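Local coordinates for D-alanine--D-alanine ligase (Coxiella burnetii, PDB 3TQT), which catalyses the ATP-dependent joining of two D-alanine molecules into D-alanyl-D-alanine, a building block for bacterial peptidoglycan, at residues L5-L10 / A35-S40; V102-H107 / L125-A130; G238-S243 / I286-F291; P245-P250 / T271-S276. All coordinates share one frame; numbering follows the deposited sequence.

Contact 1 of 4, residues L5-L10 / A35-S40; sequences LHISVL and AKYLIS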
loop_
_atom_site.group_PDB
_atom_site.type_symbol
_atom_site.label_atom_id
_atom_site.label_comp_id
_atom_site.label_asym_id
_atom_site.label_seq_id
_atom_site.Cartn_x
_atom_site.Cartn_y
_atom_site.Cartn_z
ATOM N N LEU A 5 -1.702 -28.861 1.754
ATOM C CA LEU A 5 -1.160 -27.540 1.519
ATOM C C LEU A 5 -0.693 -27.003 2.852
ATOM O O LEU A 5 -1.392 -27.147 3.850
ATOM C CB LEU A 5 -2.255 -26.613 0.989
ATOM C CG LEU A 5 -2.697 -26.839 -0.449
ATOM C CD1 LEU A 5 -3.923 -25.996 -0.767
ATOM C CD2 LEU A 5 -1.547 -26.493 -1.377
ATOM N N HIS A 6 0.474 -26.375 2.870
ATOM C CA HIS A 6 0.968 -25.746 4.095
ATOM C C HIS A 6 0.408 -24.342 4.214
ATOM O O HIS A 6 0.630 -23.509 3.344
ATOM C CB HIS A 6 2.492 -25.659 4.087
ATOM C CG HIS A 6 3.173 -26.970 4.302
ATOM N ND1 HIS A 6 3.483 -27.447 5.558
ATOM C CD2 HIS A 6 3.611 -27.903 3.424
ATOM C CE1 HIS A 6 4.082 -28.619 5.446
ATOM N NE2 HIS A 6 4.168 -28.919 4.161
ATOM N N ILE A 7 -0.310 -24.088 5.301
ATOM C CA ILE A 7 -0.900 -22.796 5.533
ATOM C C ILE A 7 -0.216 -22.195 6.756
ATOM O O ILE A 7 -0.116 -22.854 7.793
ATOM C CB ILE A 7 -2.408 -22.942 5.822
ATOM C CG1 ILE A 7 -3.074 -23.754 4.709
ATOM C CG2 ILE A 7 -3.064 -21.583 6.003
ATOM C CD1 ILE A 7 -3.026 -23.080 3.346
ATOM N N SER A 8 0.255 -20.959 6.621
ATOM C CA SER A 8 0.799 -20.209 7.753
ATOM C C SER A 8 -0.177 -19.117 8.179
ATOM O O SER A 8 -0.570 -18.268 7.379
ATOM C CB SER A 8 2.132 -19.570 7.377
ATOM O OG SER A 8 3.162 -20.540 7.380
ATOM N N VAL A 9 -0.581 -19.139 9.438
ATOM C CA VAL A 9 -1.467 -18.097 9.938
ATOM C C VAL A 9 -0.639 -17.105 10.742
ATOM O O VAL A 9 0.051 -17.495 11.680
ATOM C CB VAL A 9 -2.597 -18.694 10.782
ATOM C CG1 VAL A 9 -3.571 -17.591 11.258
ATOM C CG2 VAL A 9 -3.330 -19.761 9.977
ATOM N N LEU A 10 -0.674 -15.833 10.346
ATOM C CA LEU A 10 0.100 -14.799 11.035
ATOM C C LEU A 10 -0.781 -14.075 12.023
ATOM O O LEU A 10 -1.871 -13.622 11.672
ATOM C CB LEU A 10 0.664 -13.777 10.049
ATOM C CG LEU A 10 1.925 -14.122 9.255
ATOM C CD1 LEU A 10 1.971 -15.588 8.858
ATOM C CD2 LEU A 10 2.043 -13.208 8.031
ATOM N N ALA A 35 -7.993 -32.018 7.074
ATOM C CA ALA A 35 -7.735 -32.938 5.964
ATOM C C ALA A 35 -6.949 -32.264 4.844
ATOM O O ALA A 35 -6.210 -32.924 4.120
ATOM C CB ALA A 35 -9.044 -33.516 5.418
ATOM N N LYS A 36 -7.099 -30.951 4.705
ATOM C CA LYS A 36 -6.522 -30.255 3.556
ATOM C C LYS A 36 -5.215 -29.558 3.871
ATOM O O LYS A 36 -4.421 -29.298 2.971
ATOM C CB LYS A 36 -7.491 -29.195 3.035
ATOM C CG LYS A 36 -8.916 -29.511 3.341
ATOM C CD LYS A 36 -9.682 -29.854 2.104
ATOM C CE LYS A 36 -10.447 -28.653 1.605
ATOM N NZ LYS A 36 -11.358 -29.075 0.522
ATOM N N TYR A 37 -5.001 -29.232 5.142
ATOM C CA TYR A 37 -3.945 -28.288 5.486
ATOM C C TYR A 37 -3.040 -28.770 6.593
ATOM O O TYR A 37 -3.497 -29.367 7.563
ATOM C CB TYR A 37 -4.555 -26.955 5.922
ATOM C CG TYR A 37 -5.555 -26.413 4.941
ATOM C CD1 TYR A 37 -5.165 -26.078 3.651
ATOM C CD2 TYR A 37 -6.888 -26.236 5.301
ATOM C CE1 TYR A 37 -6.067 -25.580 2.743
ATOM C CE2 TYR A 37 -7.803 -25.747 4.391
ATOM C CZ TYR A 37 -7.384 -25.417 3.115
ATOM O OH TYR A 37 -8.280 -24.928 2.194
ATOM N N LEU A 38 -1.750 -28.498 6.435
ATOM C CA LEU A 38 -0.821 -28.569 7.548
ATOM C C LEU A 38 -0.686 -27.133 8.003
ATOM O O LEU A 38 -0.247 -26.271 7.244
ATOM C CB LEU A 38 0.536 -29.107 7.111
ATOM C CG LEU A 38 0.585 -30.597 6.804
ATOM C CD1 LEU A 38 1.968 -30.951 6.293
ATOM C CD2 LEU A 38 0.240 -31.396 8.046
ATOM N N ILE A 39 -1.085 -26.873 9.239
ATOM C CA ILE A 39 -1.208 -25.510 9.717
ATOM C C ILE A 39 -0.000 -25.139 10.564
ATOM O O ILE A 39 0.383 -25.886 11.470
ATOM C CB ILE A 39 -2.499 -25.363 10.543
ATOM C CG1 ILE A 39 -3.699 -25.807 9.709
ATOM C CG2 ILE A 39 -2.665 -23.927 11.077
ATOM C CD1 ILE A 39 -4.914 -26.159 10.522
ATOM N N SER A 40 0.617 -24.008 10.233
ATOM C CA SER A 40 1.660 -23.408 11.059
ATOM C C SER A 40 1.178 -22.041 11.500
ATOM O O SER A 40 0.481 -21.343 10.761
ATOM C CB SER A 40 2.971 -23.262 10.277
ATOM O OG SER A 40 3.475 -24.512 9.865
HETATM O O HOH W 1 2.312 -25.183 7.609
#
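Five backbone hydrogen bonds tie residues 5-10 to residues 35-40 as parallel strands; the axes of the two short segments are inclined at 26°. The donors come from both sides in turn: Leu5 N reaches Lys36 O, Leu38 N reaches Leu5 O, Ile7 N reaches Leu38 O, Ser40 N reaches Ile7 O and Val9 N reaches Ser40 O. The straightest is Ser40 N to Ile7 O, 2.8 Å long and 175° at the hydrogen, with the donor nearly along the C=O axis. At Leu5 O the donor Leu38 N instead stands 31° out of the carbonyl plane. CA-H groups add weaker contacts, such as Tyr37 CA to Leu5 O at 3.2 Å.

Apolar contact on the face of Leu5, Ile7 and Tyr37 centres on the tyrosine ring. Ile7 CG1 comes obliquely to within 3.3 Å of Tyr37 CD1, while Lys36 CB covers the centre of one ring face. The phenol OH is bonded to Asp345 of helix 340-370. On the face of His6, Leu38 and Ser40, the imidazole and the leucine run alongside each other, His6 CE1 lying 3.3 Å from Leu38 CD1.

A water supplies the polar contact on this second face. It donates to Leu38 O at 2.8 Å, and it also bonds Ser40 OG at 2.6 Å and, more loosely, His6 ND1 at 3.3 Å, lying in the plane of the imidazole.

With helix 18-31 connecting the two strands, this is the first beta-alpha-beta crossover of the Rossmann-like N-terminal domain.

Contact 2 of 4, residues V102-H107 / L125-A130; sequences VFPMVH and LPYVGA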
loop_
_atom_site.group_PDB
_atom_site.type_symbol
_atom_site.label_atom_id
_atom_site.label_comp_id
_atom_site.label_asym_id
_atom_site.label_seq_id
_atom_site.Cartn_x
_atom_site.Cartn_y
_atom_site.Cartn_z
ATOM N N VAL A 102 -0.332 -17.908 2.924
ATOM C CA VAL A 102 -0.274 -17.234 4.211
ATOM C C VAL A 102 -1.617 -16.593 4.501
ATOM O O VAL A 102 -2.254 -16.036 3.612
ATOM C CB VAL A 102 0.847 -16.177 4.225
ATOM C CG1 VAL A 102 0.802 -15.363 5.497
ATOM C CG2 VAL A 102 2.208 -16.855 4.037
ATOM N N PHE A 103 -2.056 -16.699 5.748
ATOM C CA PHE A 103 -3.300 -16.096 6.158
ATOM C C PHE A 103 -2.932 -14.968 7.111
ATOM O O PHE A 103 -2.712 -15.202 8.289
ATOM C CB PHE A 103 -4.151 -17.150 6.870
ATOM C CG PHE A 103 -5.630 -16.979 6.675
ATOM C CD1 PHE A 103 -6.390 -17.998 6.122
ATOM C CD2 PHE A 103 -6.254 -15.798 7.026
ATOM C CE1 PHE A 103 -7.742 -17.839 5.945
ATOM C CE2 PHE A 103 -7.607 -15.639 6.856
ATOM C CZ PHE A 103 -8.350 -16.662 6.314
ATOM N N PRO A 104 -2.814 -13.737 6.587
ATOM C CA PRO A 104 -2.432 -12.634 7.456
ATOM C C PRO A 104 -3.620 -12.363 8.378
ATOM O O PRO A 104 -4.732 -12.119 7.898
ATOM C CB PRO A 104 -2.213 -11.466 6.481
ATOM C CG PRO A 104 -2.372 -12.024 5.109
ATOM C CD PRO A 104 -3.150 -13.283 5.230
ATOM N N MET A 105 -3.415 -12.452 9.684
ATOM C CA MET A 105 -4.536 -12.254 10.582
ATOM C C MET A 105 -4.095 -11.326 11.686
ATOM O O MET A 105 -4.463 -11.486 12.845
ATOM C CB MET A 105 -5.075 -13.586 11.111
ATOM C CG MET A 105 -6.413 -13.488 11.862
ATOM S SD MET A 105 -7.705 -12.490 11.059
ATOM C CE MET A 105 -7.649 -13.140 9.379
ATOM N N VAL A 106 -3.283 -10.354 11.294
ATOM C CA VAL A 106 -2.927 -9.252 12.162
ATOM C C VAL A 106 -3.857 -8.083 11.847
ATOM O O VAL A 106 -3.878 -7.585 10.717
ATOM C CB VAL A 106 -1.469 -8.832 11.946
ATOM C CG1 VAL A 106 -1.172 -7.545 12.710
ATOM C CG2 VAL A 106 -0.533 -9.946 12.373
ATOM N N HIS A 107 -4.642 -7.664 12.838
ATOM C CA HIS A 107 -5.552 -6.528 12.678
ATOM C C HIS A 107 -4.827 -5.210 12.921
ATOM O O HIS A 107 -3.919 -5.133 13.748
ATOM C CB HIS A 107 -6.742 -6.619 13.647
ATOM C CG HIS A 107 -7.422 -7.957 13.663
ATOM N ND1 HIS A 107 -8.129 -8.451 12.587
ATOM C CD2 HIS A 107 -7.517 -8.894 14.637
ATOM C CE1 HIS A 107 -8.617 -9.643 12.892
ATOM N NE2 HIS A 107 -8.262 -9.932 14.130
ATOM N N LEU A 125 4.890 -14.969 -1.835
ATOM C CA LEU A 125 3.998 -15.962 -1.251
ATOM C C LEU A 125 2.545 -15.639 -1.538
ATOM O O LEU A 125 2.148 -14.481 -1.471
ATOM C CB LEU A 125 4.180 -16.026 0.254
ATOM C CG LEU A 125 5.523 -16.538 0.757
ATOM C CD1 LEU A 125 5.617 -16.316 2.254
ATOM C CD2 LEU A 125 5.694 -18.018 0.404
ATOM N N PRO A 126 1.741 -16.662 -1.847
ATOM C CA PRO A 126 0.301 -16.388 -1.912
ATOM C C PRO A 126 -0.180 -15.992 -0.522
ATOM O O PRO A 126 0.302 -16.538 0.471
ATOM C CB PRO A 126 -0.307 -17.739 -2.326
ATOM C CG PRO A 126 0.849 -18.531 -2.901
ATOM C CD PRO A 126 2.061 -18.068 -2.148
ATOM N N TYR A 127 -1.106 -15.043 -0.439
ATOM C CA TYR A 127 -1.665 -14.693 0.856
ATOM C C TYR A 127 -3.120 -14.262 0.749
ATOM O O TYR A 127 -3.566 -13.721 -0.278
ATOM C CB TYR A 127 -0.822 -13.625 1.555
ATOM C CG TYR A 127 -0.736 -12.318 0.818
ATOM C CD1 TYR A 127 -1.640 -11.287 1.083
ATOM C CD2 TYR A 127 0.260 -12.101 -0.123
ATOM C CE1 TYR A 127 -1.560 -10.092 0.422
ATOM C CE2 TYR A 127 0.347 -10.898 -0.800
ATOM C CZ TYR A 127 -0.557 -9.899 -0.518
ATOM O OH TYR A 127 -0.463 -8.716 -1.195
ATOM N N VAL A 128 -3.851 -14.494 1.826
ATOM C CA VAL A 128 -5.270 -14.200 1.855
ATOM C C VAL A 128 -5.555 -12.705 1.959
ATOM O O VAL A 128 -4.862 -11.966 2.672
ATOM C CB VAL A 128 -5.939 -14.932 3.008
ATOM C CG1 VAL A 128 -7.374 -14.413 3.227
ATOM C CG2 VAL A 128 -5.907 -16.434 2.738
ATOM N N GLY A 129 -6.570 -12.262 1.228
ATOM C CA GLY A 129 -7.109 -10.925 1.430
ATOM C C GLY A 129 -6.496 -9.834 0.576
ATOM O O GLY A 129 -5.858 -10.094 -0.439
ATOM N N ALA A 130 -6.695 -8.589 1.014
ATOM C CA ALA A 130 -6.366 -7.411 0.241
ATOM C C ALA A 130 -4.878 -7.350 -0.003
ATOM O O ALA A 130 -4.106 -7.690 0.884
ATOM C CB ALA A 130 -6.811 -6.173 1.002
#
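Val128 lays both its methyls on the Phe103 ring, forming the apolar centre of the contact. Its CG2 sits 3.9 Å from the ring centroid of Phe103 and 17° off the normal, which defines a CH-pi contact over the face. The other branch, Val128 CG1, lies over the same face, toward the CE2-CZ edge, 3.8 Å from Phe103 CE2. With CG1 anti to the backbone N (chi1 168°), the two branches can spread over the ring together.

Around this centre, Pro104 brings the CD corner of its ring to 3.3 Å from Val128 O, and its CG approaches the Tyr127 ring obliquely. On the other flank Val102 CG2 meets Leu125 CD1 at 3.9 Å, the two side chains crossing at a slant.

The polar edge is a single backbone bridge between Val102 and Tyr127. Val102 N donates to Pro126 O at 2.9 Å, with the donor 27° out of the carbonyl plane. The return bond is better aligned: Val128 N reaches Val102 O at 2.8 Å, nearly along the C=O axis. Val102 O also receives a CA-H contact from Tyr127.

Phe103 and Val128 pack together against helix 340-370, whose Arg354 bonds Tyr127 O and makes a cation-pi contact with the tyrosine. Helix 115-122 touches Val102 and binds the Tyr127 hydroxyl through Glu121, while strand 5-12 pairs with strand 101-104, so the loop 125-130 borders the edge of the N-terminal sheet.

Contact 3 of 4, residues G238-S243 / I286-F291; sequences GAPKAS and IAIDAF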
loop_
_atom_site.group_PDB
_atom_site.type_symbol
_atom_site.label_atom_id
_atom_site.label_comp_id
_atom_site.label_asym_id
_atom_site.label_seq_id
_atom_site.Cartn_x
_atom_site.Cartn_y
_atom_site.Cartn_z
ATOM N N GLY A 238 -12.239 -11.343 -8.442
ATOM C CA GLY A 238 -12.871 -10.608 -9.518
ATOM C C GLY A 238 -14.387 -10.610 -9.465
ATOM O O GLY A 238 -15.018 -9.625 -9.856
ATOM N N ALA A 239 -14.972 -11.710 -8.987
ATOM C CA ALA A 239 -16.428 -11.837 -8.919
ATOM C C ALA A 239 -16.920 -11.949 -7.477
ATOM O O ALA A 239 -17.335 -13.018 -7.039
ATOM C CB ALA A 239 -16.901 -13.030 -9.729
ATOM N N PRO A 240 -16.889 -10.830 -6.748
ATOM C CA PRO A 240 -17.192 -10.796 -5.311
ATOM C C PRO A 240 -18.643 -11.140 -5.017
ATOM O O PRO A 240 -19.533 -10.762 -5.779
ATOM C CB PRO A 240 -16.926 -9.330 -4.926
ATOM C CG PRO A 240 -16.175 -8.734 -6.091
ATOM C CD PRO A 240 -16.647 -9.486 -7.293
ATOM N N LYS A 241 -18.860 -11.844 -3.909
ATOM C CA LYS A 241 -20.194 -12.186 -3.429
ATOM C C LYS A 241 -20.397 -11.525 -2.080
ATOM O O LYS A 241 -19.448 -11.327 -1.325
ATOM C CB LYS A 241 -20.357 -13.702 -3.283
ATOM C CG LYS A 241 -20.334 -14.462 -4.603
ATOM C CD LYS A 241 -20.440 -15.969 -4.375
ATOM C CE LYS A 241 -19.315 -16.490 -3.476
ATOM N NZ LYS A 241 -19.267 -17.987 -3.389
ATOM N N ALA A 242 -21.638 -11.181 -1.781
ATOM C CA ALA A 242 -21.927 -10.473 -0.546
ATOM C C ALA A 242 -22.802 -11.330 0.358
ATOM O O ALA A 242 -23.708 -12.011 -0.112
ATOM C CB ALA A 242 -22.601 -9.147 -0.859
ATOM N N SER A 243 -22.516 -11.303 1.655
ATOM C CA SER A 243 -23.307 -12.032 2.641
ATOM C C SER A 243 -24.622 -11.314 2.873
ATOM O O SER A 243 -24.833 -10.208 2.392
ATOM C CB SER A 243 -22.556 -12.092 3.975
ATOM O OG SER A 243 -22.502 -10.791 4.564
ATOM N N ILE A 286 -23.728 -2.462 -3.074
ATOM C CA ILE A 286 -22.748 -1.423 -2.794
ATOM C C ILE A 286 -21.521 -2.043 -2.143
ATOM O O ILE A 286 -20.393 -1.654 -2.436
ATOM C CB ILE A 286 -23.328 -0.321 -1.883
ATOM C CG1 ILE A 286 -24.460 0.411 -2.613
ATOM C CG2 ILE A 286 -22.243 0.678 -1.500
ATOM C CD1 ILE A 286 -25.131 1.460 -1.772
ATOM N N ALA A 287 -21.734 -3.021 -1.274
ATOM C CA ALA A 287 -20.583 -3.725 -0.680
ATOM C C ALA A 287 -19.688 -4.329 -1.769
ATOM O O ALA A 287 -18.459 -4.195 -1.728
ATOM C CB ALA A 287 -21.042 -4.792 0.305
ATOM N N ILE A 288 -20.310 -4.991 -2.740
ATOM C CA ILE A 288 -19.585 -5.590 -3.848
ATOM C C ILE A 288 -18.920 -4.523 -4.706
ATOM O O ILE A 288 -17.758 -4.652 -5.070
ATOM C CB ILE A 288 -20.509 -6.445 -4.725
ATOM C CG1 ILE A 288 -20.823 -7.761 -4.017
ATOM C CG2 ILE A 288 -19.866 -6.697 -6.072
ATOM C CD1 ILE A 288 -22.035 -8.466 -4.584
ATOM N N ASP A 289 -19.654 -3.461 -5.020
ATOM C CA ASP A 289 -19.093 -2.380 -5.831
ATOM C C ASP A 289 -17.930 -1.671 -5.128
ATOM O O ASP A 289 -16.933 -1.331 -5.755
ATOM C CB ASP A 289 -20.174 -1.370 -6.201
ATOM C CG ASP A 289 -21.214 -1.951 -7.145
ATOM O OD1 ASP A 289 -21.006 -3.068 -7.651
ATOM O OD2 ASP A 289 -22.234 -1.284 -7.384
ATOM N N ALA A 290 -18.078 -1.439 -3.830
ATOM C CA ALA A 290 -17.033 -0.813 -3.034
ATOM C C ALA A 290 -15.784 -1.697 -3.018
ATOM O O ALA A 290 -14.676 -1.220 -3.186
ATOM C CB ALA A 290 -17.533 -0.596 -1.609
ATOM N N PHE A 291 -15.997 -2.985 -2.763
ATOM C CA PHE A 291 -14.939 -3.984 -2.768
ATOM C C PHE A 291 -14.147 -3.871 -4.064
ATOM O O PHE A 291 -12.913 -3.852 -4.069
ATOM C CB PHE A 291 -15.588 -5.364 -2.659
ATOM C CG PHE A 291 -14.608 -6.499 -2.499
ATOM C CD1 PHE A 291 -14.251 -6.951 -1.236
ATOM C CD2 PHE A 291 -14.080 -7.129 -3.603
ATOM C CE1 PHE A 291 -13.369 -8.007 -1.090
ATOM C CE2 PHE A 291 -13.198 -8.181 -3.463
ATOM C CZ PHE A 291 -12.842 -8.616 -2.211
#
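Of the polar atoms bonded within the two segments, Ile286 O has the shortest bond, and one donor there grips it: Ala290 N at 2.7 Å, an ordinary helical i to i+4 bond. The next bond of the helix follows at once, Phe291 N to Ala287 O at 2.9 Å. Between the segments themselves there is no hydrogen bond, so the helix meets residues 238-243 through apolar surface.

Ile288 and Pro240 carry that surface in nearly equal shares. The CG1 of Ile288 stands anti to the carbonyl carbon (chi1 -75°) and the chain extends onward, which puts CD1 between two parts of the opposite segment. One is backbone: Ile288 CD1 is 3.6 Å from Pro240 O. The other is a methyl, Ala242 CB, 3.8 Å from the same Ile288 CD1. The second branch of Ile288, CG2, reaches Pro240 CB at 4.1 Å.

One helical turn further on, Phe291 has its ring carbon CG anti to the backbone N (chi1 -174°). The Pro240 ring meets it obliquely, with Pro240 CG 3.6 Å from Phe291 CD2. Pro240 therefore wedges between Ile288 and Phe291.

Val234 of strand 228-236 touches both Pro240 and Phe291, and Lys241 pairs through its backbone with Leu235, completing a hairpin. Helix 277-293 thus packs on the antiparallel sheet of the ATP-grasp domain, and its last turns cover the hairpin end where strand 241-249 begins.

Contact 4 of 4, residues P245-P250 / T271-S276; sequences PGEIIP and TSVDLS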
loop_
_atom_site.group_PDB
_atom_site.type_symbol
_atom_site.label_atom_id
_atom_site.label_comp_id
_atom_site.label_asym_id
_atom_site.label_seq_id
_atom_site.Cartn_x
_atom_site.Cartn_y
_atom_site.Cartn_z
ATOM N N PRO A 245 -26.702 -9.007 5.163
ATOM C CA PRO A 245 -26.255 -7.910 6.024
ATOM C C PRO A 245 -26.374 -8.300 7.489
ATOM O O PRO A 245 -27.248 -9.090 7.840
ATOM C CB PRO A 245 -27.266 -6.795 5.725
ATOM C CG PRO A 245 -27.917 -7.181 4.430
ATOM C CD PRO A 245 -27.931 -8.674 4.427
ATOM N N GLY A 246 -25.488 -7.773 8.325
ATOM C CA GLY A 246 -25.611 -7.942 9.759
ATOM C C GLY A 246 -25.686 -6.566 10.380
ATOM O O GLY A 246 -25.530 -5.556 9.686
ATOM N N GLU A 247 -25.924 -6.518 11.684
ATOM C CA GLU A 247 -25.992 -5.247 12.379
ATOM C C GLU A 247 -25.161 -5.275 13.641
ATOM O O GLU A 247 -25.038 -6.302 14.308
ATOM C CB GLU A 247 -27.433 -4.866 12.704
ATOM C CG GLU A 247 -27.549 -3.622 13.593
ATOM C CD GLU A 247 -28.983 -3.165 13.787
ATOM O OE1 GLU A 247 -29.896 -4.008 13.699
ATOM O OE2 GLU A 247 -29.196 -1.957 14.016
ATOM N N ILE A 248 -24.583 -4.130 13.966
ATOM C CA ILE A 248 -23.876 -3.998 15.214
ATOM C C ILE A 248 -24.487 -2.816 15.932
ATOM O O ILE A 248 -24.849 -1.820 15.305
ATOM C CB ILE A 248 -22.366 -3.772 15.002
ATOM C CG1 ILE A 248 -21.613 -3.897 16.330
ATOM C CG2 ILE A 248 -22.105 -2.419 14.359
ATOM C CD1 ILE A 248 -20.109 -3.690 16.215
ATOM N N ILE A 249 -24.634 -2.947 17.239
ATOM C CA ILE A 249 -25.163 -1.860 18.049
ATOM C C ILE A 249 -24.162 -1.530 19.139
ATOM O O ILE A 249 -24.017 -2.273 20.112
ATOM C CB ILE A 249 -26.511 -2.200 18.688
ATOM C CG1 ILE A 249 -27.492 -2.737 17.643
ATOM C CG2 ILE A 249 -27.084 -0.968 19.411
ATOM C CD1 ILE A 249 -27.388 -4.238 17.432
ATOM N N PRO A 250 -23.447 -0.421 18.959
ATOM C CA PRO A 250 -22.527 0.070 19.984
ATOM C C PRO A 250 -23.246 0.211 21.315
ATOM O O PRO A 250 -24.412 0.614 21.346
ATOM C CB PRO A 250 -22.102 1.447 19.451
ATOM C CG PRO A 250 -23.005 1.729 18.260
ATOM C CD PRO A 250 -23.405 0.396 17.736
ATOM N N THR A 271 -26.860 -11.221 13.069
ATOM C CA THR A 271 -26.871 -11.452 11.638
ATOM C C THR A 271 -28.308 -11.333 11.135
ATOM O O THR A 271 -28.574 -11.430 9.939
ATOM C CB THR A 271 -26.287 -12.827 11.319
ATOM O OG1 THR A 271 -26.956 -13.819 12.107
ATOM C CG2 THR A 271 -24.797 -12.842 11.655
ATOM N N SER A 272 -29.233 -11.125 12.071
ATOM C CA SER A 272 -30.638 -10.914 11.732
ATOM C C SER A 272 -31.011 -9.457 11.912
ATOM O O SER A 272 -31.136 -8.973 13.028
ATOM C CB SER A 272 -31.556 -11.790 12.589
ATOM O OG SER A 272 -31.597 -13.122 12.100
ATOM N N VAL A 273 -31.170 -8.756 10.803
ATOM C CA VAL A 273 -31.605 -7.374 10.834
ATOM C C VAL A 273 -32.855 -7.349 9.979
ATOM O O VAL A 273 -32.947 -8.108 9.017
ATOM C CB VAL A 273 -30.534 -6.455 10.229
ATOM C CG1 VAL A 273 -29.155 -6.885 10.694
ATOM C CG2 VAL A 273 -30.580 -6.520 8.723
ATOM N N ASP A 274 -33.832 -6.517 10.319
ATOM C CA ASP A 274 -35.066 -6.514 9.530
ATOM C C ASP A 274 -35.143 -5.353 8.533
ATOM O O ASP A 274 -35.954 -4.434 8.666
ATOM C CB ASP A 274 -36.325 -6.652 10.405
ATOM C CG ASP A 274 -36.778 -5.339 11.012
ATOM O OD1 ASP A 274 -35.923 -4.463 11.270
ATOM O OD2 ASP A 274 -38.002 -5.190 11.234
ATOM N N LEU A 275 -34.287 -5.435 7.521
ATOM C CA LEU A 275 -34.219 -4.451 6.457
ATOM C C LEU A 275 -35.097 -4.882 5.294
ATOM O O LEU A 275 -35.248 -6.076 5.025
ATOM C CB LEU A 275 -32.783 -4.320 5.953
ATOM C CG LEU A 275 -31.686 -3.914 6.933
ATOM C CD1 LEU A 275 -30.325 -4.180 6.317
ATOM C CD2 LEU A 275 -31.826 -2.453 7.316
ATOM N N SER A 276 -35.654 -3.904 4.589
ATOM C CA SER A 276 -36.475 -4.183 3.424
ATOM C C SER A 276 -35.688 -4.967 2.383
ATOM O O SER A 276 -34.458 -5.035 2.436
ATOM C CB SER A 276 -36.970 -2.877 2.806
ATOM O OG SER A 276 -35.887 -2.152 2.251
#
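The flat group of this contact is the Gly246-Glu247 peptide. Over one face of it stands Val273 CG1, 3.5 Å from Gly246 C and close to the normal of the plane. It is also 3.4 Å from Glu247 N, so the methyl sits astride the C-N bond. Neighbouring strands pair with this backbone: Gly246 with Glu231, and Glu247 with Thr270.

The same methyl touches the Glu247 side chain at its root, Val273 CG1 to Glu247 CB being 3.3 Å. From there Glu247 runs extended, with CG anti to the backbone N (chi1 173°), and OE1 of its carboxylate forms a salt bridge with Arg228 NH1. Pro245 adds a looser apolar touch, its CB 4.1 Å from Leu275 CD1. Near the start of the loop, Pro245 O and Thr271 O are 3.4 Å apart, two acceptors that do not bond.

Chemically the join is therefore apolar where Val273 meets the strand, with charges at the end of the Glu247 side chain. Asp274 OD1 is modelled 6.5 Å from Glu247 OE1, though the Asp274 side chain is poorly ordered, and Arg228, within the predicted ATP-binding range, also makes a long, weak ion pair with it. This positive charge may offset repulsion between the two acids and help keep Glu247 ionised.

In the fold
From the N terminus, contact 1 closes the first loop, joining strand 5-12 to strand 37-44 across helix 18-31. Contact 2 follows in series, closing the loop from 102-107 to 125-130 around helix 115-122. The two meet in one sheet: strands 5-12 and 101-104 are neighbours, with Ser8 O 2.7 Å from Phe103 N, a probable hydrogen bond. Both belong to the N-terminal domain. In the ATP-grasp part, contact 3 closes the long loop between 238-243 and 286-291, and contact 4 (245-250 with 271-276) lies wholly within it. Strand 241-249 serves both. No loops cross, and contacts 2 and 3 remain about 7 Å apart at their nearest atoms.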